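Local structure of Tb427.07.360- putative uncharacterized metacyclic invariant surface protein from Trypanosoma brucei (Trypanosoma brucei, 5VTL) at residues E15-G19 with K104-D109; Q1-H6 with F154-I159; L112-A116 with A129-S133. The protein is of unknown function but belongs to the invariant surface proteins of metacyclic trypanosomes, with an extended helical body related to the glutamic acid/alanine-rich protein. One frame throughout, in Å; residues are numbered along the deposited sequence.

Overall arrangement
All three contacts lie at one end of an elongated helical bundle, their centres 21 to 31 Å from the centre of the chain, where short helices gather round the start of the long helix 4-58. Contacts 1 and 2 are surface contacts sharing helix 4-58; contact 3 is partly buried and shares helix 105-116 with contact 1. Their centres are 12 to 16 Å apart. Chemistry follows place: contact 1 combines leucine packing with a methyl-imidazole contact, contact 2 adds aromatic rings and glutamine hydrogen bonds at the tip, and contact 3 packs alanines against leucine and valine beside a disulfide. Asn2 CB and Val115 CG2, 3.9 Å apart, join contacts 2 and 3.

Contact 1: E15-G19 with K104-D109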
loop_
_atom_site.group_PDB
_atom_site.type_symbol
_atom_site.label_atom_id
_atom_site.label_comp_id
_atom_site.label_asym_id
_atom_site.label_seq_id
_atom_site.Cartn_x
_atom_site.Cartn_y
_atom_site.Cartn_z
ATOM N N GLU A 15 -4.562 -2.456 18.994
ATOM C CA GLU A 15 -3.510 -3.187 18.301
ATOM C C GLU A 15 -3.436 -2.765 16.826
ATOM O O GLU A 15 -2.371 -2.739 16.228
ATOM C CB GLU A 15 -3.715 -4.699 18.470
ATOM C CG GLU A 15 -3.524 -5.114 19.935
ATOM C CD GLU A 15 -3.681 -6.597 20.206
ATOM O OE1 GLU A 15 -4.336 -7.294 19.407
ATOM O OE2 GLU A 15 -3.130 -7.055 21.252
ATOM N N ALA A 16 -4.572 -2.402 16.249
ATOM C CA ALA A 16 -4.585 -1.830 14.906
ATOM C C ALA A 16 -3.779 -0.528 14.847
ATOM O O ALA A 16 -2.931 -0.357 13.978
ATOM C CB ALA A 16 -6.040 -1.593 14.457
ATOM N N LEU A 17 -4.041 0.392 15.775
ATOM C CA LEU A 17 -3.382 1.687 15.767
ATOM C C LEU A 17 -1.893 1.516 16.030
ATOM O O LEU A 17 -1.085 2.181 15.400
ATOM C CB LEU A 17 -3.978 2.603 16.829
ATOM C CG LEU A 17 -5.426 3.031 16.596
ATOM C CD1 LEU A 17 -5.994 3.656 17.875
ATOM C CD2 LEU A 17 -5.498 3.980 15.419
ATOM N N HIS A 18 -1.524 0.630 16.953
ATOM C CA HIS A 18 -0.103 0.410 17.209
ATOM C C HIS A 18 0.598 -0.308 16.077
ATOM O O HIS A 18 1.832 -0.293 15.985
ATOM C CB HIS A 18 0.097 -0.371 18.493
ATOM C CG HIS A 18 -0.075 0.465 19.712
ATOM N ND1 HIS A 18 -1.202 0.405 20.502
ATOM C CD2 HIS A 18 0.723 1.416 20.252
ATOM C CE1 HIS A 18 -1.078 1.272 21.494
ATOM N NE2 HIS A 18 0.081 1.895 21.366
ATOM N N GLY A 19 -0.180 -0.992 15.252
ATOM C CA GLY A 19 0.376 -1.668 14.101
ATOM C C GLY A 19 0.682 -0.769 12.921
ATOM O O GLY A 19 1.465 -1.142 12.059
ATOM N N LYS A 104 -4.138 8.662 18.709
ATOM C CA LYS A 104 -5.396 8.053 19.083
ATOM C C LYS A 104 -5.227 6.880 20.050
ATOM O O LYS A 104 -6.215 6.395 20.583
ATOM C CB LYS A 104 -6.103 7.555 17.837
ATOM C CG LYS A 104 -6.512 8.667 16.921
ATOM C CD LYS A 104 -7.436 8.183 15.843
ATOM C CE LYS A 104 -7.834 9.334 14.935
ATOM N NZ LYS A 104 -8.439 10.466 15.690
ATOM N N THR A 105 -3.992 6.441 20.289
ATOM C CA THR A 105 -3.779 5.277 21.151
ATOM C C THR A 105 -4.073 5.548 22.629
ATOM O O THR A 105 -4.618 4.691 23.302
ATOM C CB THR A 105 -2.349 4.690 21.010
ATOM O OG1 THR A 105 -1.364 5.657 21.399
ATOM C CG2 THR A 105 -2.072 4.223 19.547
ATOM N N ALA A 106 -3.683 6.717 23.147
ATOM C CA ALA A 106 -3.779 6.957 24.598
ATOM C C ALA A 106 -5.181 6.759 25.197
ATOM O O ALA A 106 -5.326 6.069 26.202
ATOM C CB ALA A 106 -3.205 8.356 24.966
ATOM N N PRO A 107 -6.226 7.356 24.597
ATOM C CA PRO A 107 -7.557 7.092 25.188
ATOM C C PRO A 107 -7.994 5.602 25.179
ATOM O O PRO A 107 -8.635 5.141 26.126
ATOM C CB PRO A 107 -8.496 7.939 24.326
ATOM C CG PRO A 107 -7.597 8.941 23.610
ATOM C CD PRO A 107 -6.305 8.238 23.414
ATOM N N ILE A 108 -7.647 4.865 24.131
ATOM C CA ILE A 108 -8.037 3.458 24.027
ATOM C C ILE A 108 -7.248 2.656 25.053
ATOM O O ILE A 108 -7.781 1.816 25.774
ATOM C CB ILE A 108 -7.769 2.890 22.620
ATOM C CG1 ILE A 108 -8.293 3.851 21.552
ATOM C CG2 ILE A 108 -8.384 1.484 22.474
ATOM C CD1 ILE A 108 -9.705 4.194 21.674
ATOM N N ASP A 109 -5.957 2.923 25.133
ATOM C CA ASP A 109 -5.140 2.191 26.084
ATOM C C ASP A 109 -5.468 2.536 27.550
ATOM O O ASP A 109 -5.356 1.682 28.430
ATOM C CB ASP A 109 -3.664 2.426 25.772
ATOM C CG ASP A 109 -3.236 1.777 24.483
ATOM O OD1 ASP A 109 -3.914 0.820 24.021
ATOM O OD2 ASP A 109 -2.202 2.228 23.931
#
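This is a surface helix-helix packing contact at one end of an extended helical bundle, where the beginning of the short helix 105-116 lies against the long helix 4-58. The local axes of 15-19 and 105-109 run roughly antiparallel, with 150° between their directions (signed crossing angle -150°) and a closest approach of 10.3 Å. No hydrogen bond joins the two segments, which bury 249 Å² between them, so the contact rests on side-chain packing. Leu17 is the buried member: its branched apolar side chain fills the space beneath the helix start, its CB lying 3.7 Å from Thr105 CG2, and its CD1 lying 3.9 Å from Lys104 CB and 4.3 Å from Ile108 CG1. Beyond these, it also meets Leu170 of helix 157-209, so one leucine joins three helices. Lys104 contributes its CB, while the rest of the side chain leads away and NZ is hydrogen-bonded to the carbonyl of Gly166. Threonine suits position 105 because it can serve two environments: OG1 bonds to the carbonyl of Ala102, at the end of the preceding helix 63-102, while the methyl is left to face helix 4-58. One turn further along, Asp109 also points toward that helix, and its OD1 is hydrogen-bonded to Ser14 OG. His18, near the surface, has its ND1 bonded to Ser14 O, which holds the imidazole back along its own helix with one face offered to Thr105. The result is a CH-pi contact, Thr105 CG2 lying 3.8 Å from the centroid of the His18 ring and 17° off its normal.

Contact 2: Q1-H6 with F154-I159; sequences QNTVSH and FFTGDI
The imidazole of His6 turns its edge to the face of the Phe155 ring in an edge-to-face pair, centroids 4.6 Å apart and planes at 65°. Both side chains take chi1 m, with chi2 near -76° for His6 and 83° for Phe155. The backbones come closest beside this pair, His6 CA to Phe154 CA being 5.8 Å. Residues 1-3 are non-helical; Thr3 (phi/psi -71/163) is the N-cap of helix 4-58, its OG1 accepting from His6 N. Opposite, the helix ending at Phe154 gives way to extended conformations at Phe155 (-89/166) and Thr156 (-64/156), and helix 157-209 follows. Phe154, chi1 m and chi2 -67°, carries its ring beneath Ser5, a residue small enough for its CB to sit 3.6 Å from the ring centroid, 16° off the normal: a CH-pi contact. Gln1, with chi1 m, chi2 t and chi3 69°, reaches across to the turn, where a primary amide suits because it both accepts and donates. Thr156 N donates to Gln1 OE1 at 3.0 Å, and Gln1 NE2 donates to Thr156 OG1 at 3.3 Å. Thr156 OG1 (chi1 p) donates a very short hydrogen bond of 2.4 Å to Asp158 OD1. Gln1 NE2 also lies 3.5 Å from Ile159 CD1. Tyr111 of helix 105-116 bonds to Gln1 O through its OH and touches His6. Together 372 Å² is buried, fastening the chain's beginning to the tight turn between helices 141-154 and 157-209, which the Cys152-Cys160 disulfide also bridges, at the tip of an elongated helical bundle.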
loop_
_atom_site.group_PDB
_atom_site.type_symbol
_atom_site.label_atom_id
_atom_site.label_comp_id
_atom_site.label_asym_id
_atom_site.label_seq_id
_atom_site.Cartn_x
_atom_site.Cartn_y
_atom_site.Cartn_z
ATOM N N GLN A 1 -19.378 -0.190 30.669
ATOM C CA GLN A 1 -19.148 -0.695 29.301
ATOM C C GLN A 1 -17.846 -1.471 29.265
ATOM O O GLN A 1 -16.897 -1.098 28.583
ATOM C CB GLN A 1 -19.151 0.440 28.265
ATOM C CG GLN A 1 -20.516 1.146 28.201
ATOM C CD GLN A 1 -20.667 2.161 27.071
ATOM O OE1 GLN A 1 -20.715 1.800 25.892
ATOM N NE2 GLN A 1 -20.801 3.434 27.436
ATOM N N ASN A 2 -17.816 -2.559 30.023
ATOM C CA ASN A 2 -16.603 -3.370 30.145
ATOM C C ASN A 2 -16.865 -4.881 30.038
ATOM O O ASN A 2 -16.187 -5.701 30.657
ATOM C CB ASN A 2 -15.881 -3.038 31.445
ATOM C CG ASN A 2 -16.743 -3.218 32.661
ATOM O OD1 ASN A 2 -17.882 -3.710 32.584
ATOM N ND2 ASN A 2 -16.220 -2.789 33.806
ATOM N N THR A 3 -17.841 -5.233 29.221
ATOM C CA THR A 3 -18.078 -6.626 28.905
ATOM C C THR A 3 -16.954 -7.151 28.013
ATOM O O THR A 3 -16.215 -6.377 27.401
ATOM C CB THR A 3 -19.400 -6.804 28.158
ATOM O OG1 THR A 3 -19.275 -6.275 26.840
ATOM C CG2 THR A 3 -20.548 -6.112 28.889
ATOM N N VAL A 4 -16.851 -8.472 27.924
ATOM C CA VAL A 4 -15.921 -9.115 27.003
ATOM C C VAL A 4 -15.969 -8.500 25.601
ATOM O O VAL A 4 -14.934 -8.182 25.037
ATOM C CB VAL A 4 -16.213 -10.633 26.963
ATOM C CG1 VAL A 4 -15.494 -11.305 25.826
ATOM C CG2 VAL A 4 -15.811 -11.237 28.311
ATOM N N SER A 5 -17.173 -8.275 25.065
ATOM C CA SER A 5 -17.293 -7.705 23.724
ATOM C C SER A 5 -16.748 -6.270 23.650
ATOM O O SER A 5 -16.115 -5.914 22.645
ATOM C CB SER A 5 -18.735 -7.753 23.241
ATOM O OG SER A 5 -19.128 -9.096 23.029
ATOM N N HIS A 6 -16.987 -5.455 24.680
ATOM C CA HIS A 6 -16.475 -4.077 24.684
ATOM C C HIS A 6 -14.954 -4.138 24.661
ATOM O O HIS A 6 -14.294 -3.451 23.891
ATOM C CB HIS A 6 -16.882 -3.291 25.926
ATOM C CG HIS A 6 -18.351 -3.020 26.063
ATOM N ND1 HIS A 6 -19.012 -2.060 25.330
ATOM C CD2 HIS A 6 -19.266 -3.528 26.920
ATOM C CE1 HIS A 6 -20.275 -2.013 25.712
ATOM N NE2 HIS A 6 -20.456 -2.900 26.670
ATOM N N PHE A 154 -20.841 -2.267 19.855
ATOM C CA PHE A 154 -20.883 -2.585 21.282
ATOM C C PHE A 154 -20.981 -1.409 22.248
ATOM O O PHE A 154 -21.604 -1.543 23.301
ATOM C CB PHE A 154 -19.728 -3.529 21.640
ATOM C CG PHE A 154 -19.848 -4.864 20.973
ATOM C CD1 PHE A 154 -20.873 -5.727 21.323
ATOM C CD2 PHE A 154 -18.978 -5.240 19.970
ATOM C CE1 PHE A 154 -21.007 -6.939 20.697
ATOM C CE2 PHE A 154 -19.116 -6.461 19.334
ATOM C CZ PHE A 154 -20.136 -7.307 19.702
ATOM N N PHE A 155 -20.390 -0.267 21.908
ATOM C CA PHE A 155 -20.420 0.880 22.777
ATOM C C PHE A 155 -21.663 1.683 22.442
ATOM O O PHE A 155 -22.306 1.452 21.405
ATOM C CB PHE A 155 -19.140 1.707 22.650
ATOM C CG PHE A 155 -17.924 1.021 23.276
ATOM C CD1 PHE A 155 -17.207 0.071 22.570
ATOM C CD2 PHE A 155 -17.558 1.289 24.580
ATOM C CE1 PHE A 155 -16.134 -0.577 23.150
ATOM C CE2 PHE A 155 -16.484 0.665 25.161
ATOM C CZ PHE A 155 -15.765 -0.259 24.449
ATOM N N THR A 156 -21.996 2.603 23.337
ATOM C CA THR A 156 -23.139 3.488 23.164
ATOM C C THR A 156 -22.968 4.421 21.959
ATOM O O THR A 156 -21.855 4.665 21.484
ATOM C CB THR A 156 -23.438 4.262 24.480
ATOM O OG1 THR A 156 -22.258 4.930 24.939
ATOM C CG2 THR A 156 -23.910 3.308 25.562
ATOM N N GLY A 157 -24.087 4.887 21.415
ATOM C CA GLY A 157 -24.069 5.739 20.236
ATOM C C GLY A 157 -23.223 6.996 20.346
ATOM O O GLY A 157 -22.659 7.448 19.351
ATOM N N ASP A 158 -23.129 7.570 21.543
ATOM C CA ASP A 158 -22.306 8.766 21.731
ATOM C C ASP A 158 -20.848 8.407 21.470
ATOM O O ASP A 158 -20.120 9.162 20.831
ATOM C CB ASP A 158 -22.460 9.347 23.133
ATOM C CG ASP A 158 -22.249 8.315 24.237
ATOM O OD1 ASP A 158 -22.531 7.116 24.031
ATOM O OD2 ASP A 158 -21.795 8.711 25.330
ATOM N N ILE A 159 -20.452 7.229 21.927
ATOM C CA ILE A 159 -19.081 6.765 21.753
ATOM C C ILE A 159 -18.835 6.378 20.295
ATOM O O ILE A 159 -17.763 6.673 19.743
ATOM C CB ILE A 159 -18.783 5.626 22.715
ATOM C CG1 ILE A 159 -18.678 6.191 24.148
ATOM C CG2 ILE A 159 -17.510 4.861 22.323
ATOM C CD1 ILE A 159 -18.694 5.161 25.217
#

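Contact 3: L112-A116 with A129-S133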
loop_
_atom_site.group_PDB
_atom_site.type_symbol
_atom_site.label_atom_id
_atom_site.label_comp_id
_atom_site.label_asym_id
_atom_site.label_seq_id
_atom_site.Cartn_x
_atom_site.Cartn_y
_atom_site.Cartn_z
ATOM N N LEU A 112 -8.407 0.374 28.262
ATOM C CA LEU A 112 -7.997 -1.011 28.484
ATOM C C LEU A 112 -7.375 -1.199 29.873
ATOM O O LEU A 112 -7.706 -2.162 30.576
ATOM C CB LEU A 112 -7.044 -1.483 27.388
ATOM C CG LEU A 112 -7.687 -1.712 26.015
ATOM C CD1 LEU A 112 -6.604 -1.876 24.942
ATOM C CD2 LEU A 112 -8.648 -2.895 26.013
ATOM N N LYS A 113 -6.527 -0.265 30.296
ATOM C CA LYS A 113 -5.937 -0.354 31.625
ATOM C C LYS A 113 -7.022 -0.278 32.691
ATOM O O LYS A 113 -6.969 -0.986 33.704
ATOM C CB LYS A 113 -4.905 0.758 31.835
ATOM C CG LYS A 113 -4.335 0.830 33.247
ATOM C CD LYS A 113 -3.144 1.799 33.305
ATOM C CE LYS A 113 -2.303 1.615 34.579
ATOM N NZ LYS A 113 -1.501 2.866 34.909
ATOM N N SER A 114 -8.018 0.569 32.450
ATOM C CA SER A 114 -9.146 0.740 33.374
ATOM C C SER A 114 -9.922 -0.543 33.601
ATOM O O SER A 114 -10.506 -0.708 34.653
ATOM C CB SER A 114 -10.123 1.839 32.895
ATOM O OG SER A 114 -11.108 1.322 31.980
ATOM N N VAL A 115 -9.957 -1.440 32.616
ATOM C CA VAL A 115 -10.637 -2.724 32.802
ATOM C C VAL A 115 -9.694 -3.733 33.436
ATOM O O VAL A 115 -10.090 -4.503 34.333
ATOM C CB VAL A 115 -11.195 -3.276 31.468
ATOM C CG1 VAL A 115 -11.903 -4.615 31.701
ATOM C CG2 VAL A 115 -12.124 -2.247 30.822
ATOM N N ALA A 116 -8.454 -3.731 32.967
ATOM C CA ALA A 116 -7.454 -4.667 33.447
ATOM C C ALA A 116 -7.341 -4.549 34.968
ATOM O O ALA A 116 -7.274 -5.548 35.681
ATOM C CB ALA A 116 -6.143 -4.392 32.798
ATOM N N ALA A 129 -8.007 -7.436 28.336
ATOM C CA ALA A 129 -7.493 -6.071 28.500
ATOM C C ALA A 129 -6.019 -6.100 28.886
ATOM O O ALA A 129 -5.198 -5.354 28.338
ATOM C CB ALA A 129 -8.286 -5.302 29.545
ATOM N N ARG A 130 -5.672 -6.957 29.837
ATOM C CA ARG A 130 -4.300 -6.962 30.311
ATOM C C ARG A 130 -3.311 -7.514 29.276
ATOM O O ARG A 130 -2.142 -7.147 29.292
ATOM C CB ARG A 130 -4.181 -7.673 31.658
ATOM C CG ARG A 130 -4.306 -9.162 31.612
ATOM C CD ARG A 130 -3.798 -9.744 32.936
ATOM N NE ARG A 130 -4.342 -8.912 34.006
ATOM C CZ ARG A 130 -5.431 -9.205 34.710
ATOM N NH1 ARG A 130 -6.070 -10.358 34.513
ATOM N NH2 ARG A 130 -5.862 -8.343 35.628
ATOM N N GLY A 131 -3.773 -8.366 28.366
ATOM C CA GLY A 131 -2.879 -9.001 27.392
ATOM C C GLY A 131 -2.823 -8.280 26.047
ATOM O O GLY A 131 -2.225 -8.760 25.089
ATOM N N CYS A 132 -3.453 -7.121 25.994
ATOM C CA CYS A 132 -3.656 -6.421 24.734
ATOM C C CYS A 132 -2.452 -5.563 24.399
ATOM O O CYS A 132 -2.488 -4.354 24.546
ATOM C CB CYS A 132 -4.928 -5.549 24.811
ATOM S SG CYS A 132 -5.315 -4.863 23.217
ATOM N N SER A 133 -1.365 -6.195 23.965
ATOM C CA SER A 133 -0.109 -5.461 23.799
ATOM C C SER A 133 0.655 -5.944 22.590
ATOM O O SER A 133 1.872 -5.783 22.531
ATOM C CB SER A 133 0.747 -5.659 25.034
ATOM O OG SER A 133 0.971 -7.046 25.245
#
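Leu112 opens a partly buried packing contact within a helix-loop-helix unit, where the last turns of helix 105-116 meet the end of helix 123-130 at one tip of the elongated helical bundle. Its CA-to-CB bond points toward 129-133, and the side chain places CD2 4.3 Å from Ala129 CB and CD1 3.7 Å from Cys132 SG. A long apolar side chain is apt here because it also reaches Ala10 and Ser14 on helix 4-58, beside the disulfide from Cys132 to Cys11. Lys113 and Ser114 follow, their CA-to-CB bonds pointing away from 129-133. Val115 returns to the interior: its CB lies 4.0 Å from Ala129 CB, while the side chain also packs on Val7 of the long helix. Ala116 ends the helix, its CB 4.0 Å from the CB atoms of both Ala129 and Arg130. Alanine at 116 and 129 lets the backbones draw close, with CA atoms 5.1 Å apart for Leu112 and Ala129 and 5.0 Å for Ala116 and Arg130, and Ala129 CB comes within 3.4 Å of Leu112 O. The carbonyl of Ala116 is taken by Arg126 NE; Arg130 NH2, 3.1 Å from Ala116 O, is too poorly angled to bond. Past Gly131, where helical conformation ends, the chain swings through an inverse gamma turn centred on Cys132, closed by a weak hydrogen bond of 2.9 Å from Ser133 N to Gly131 O.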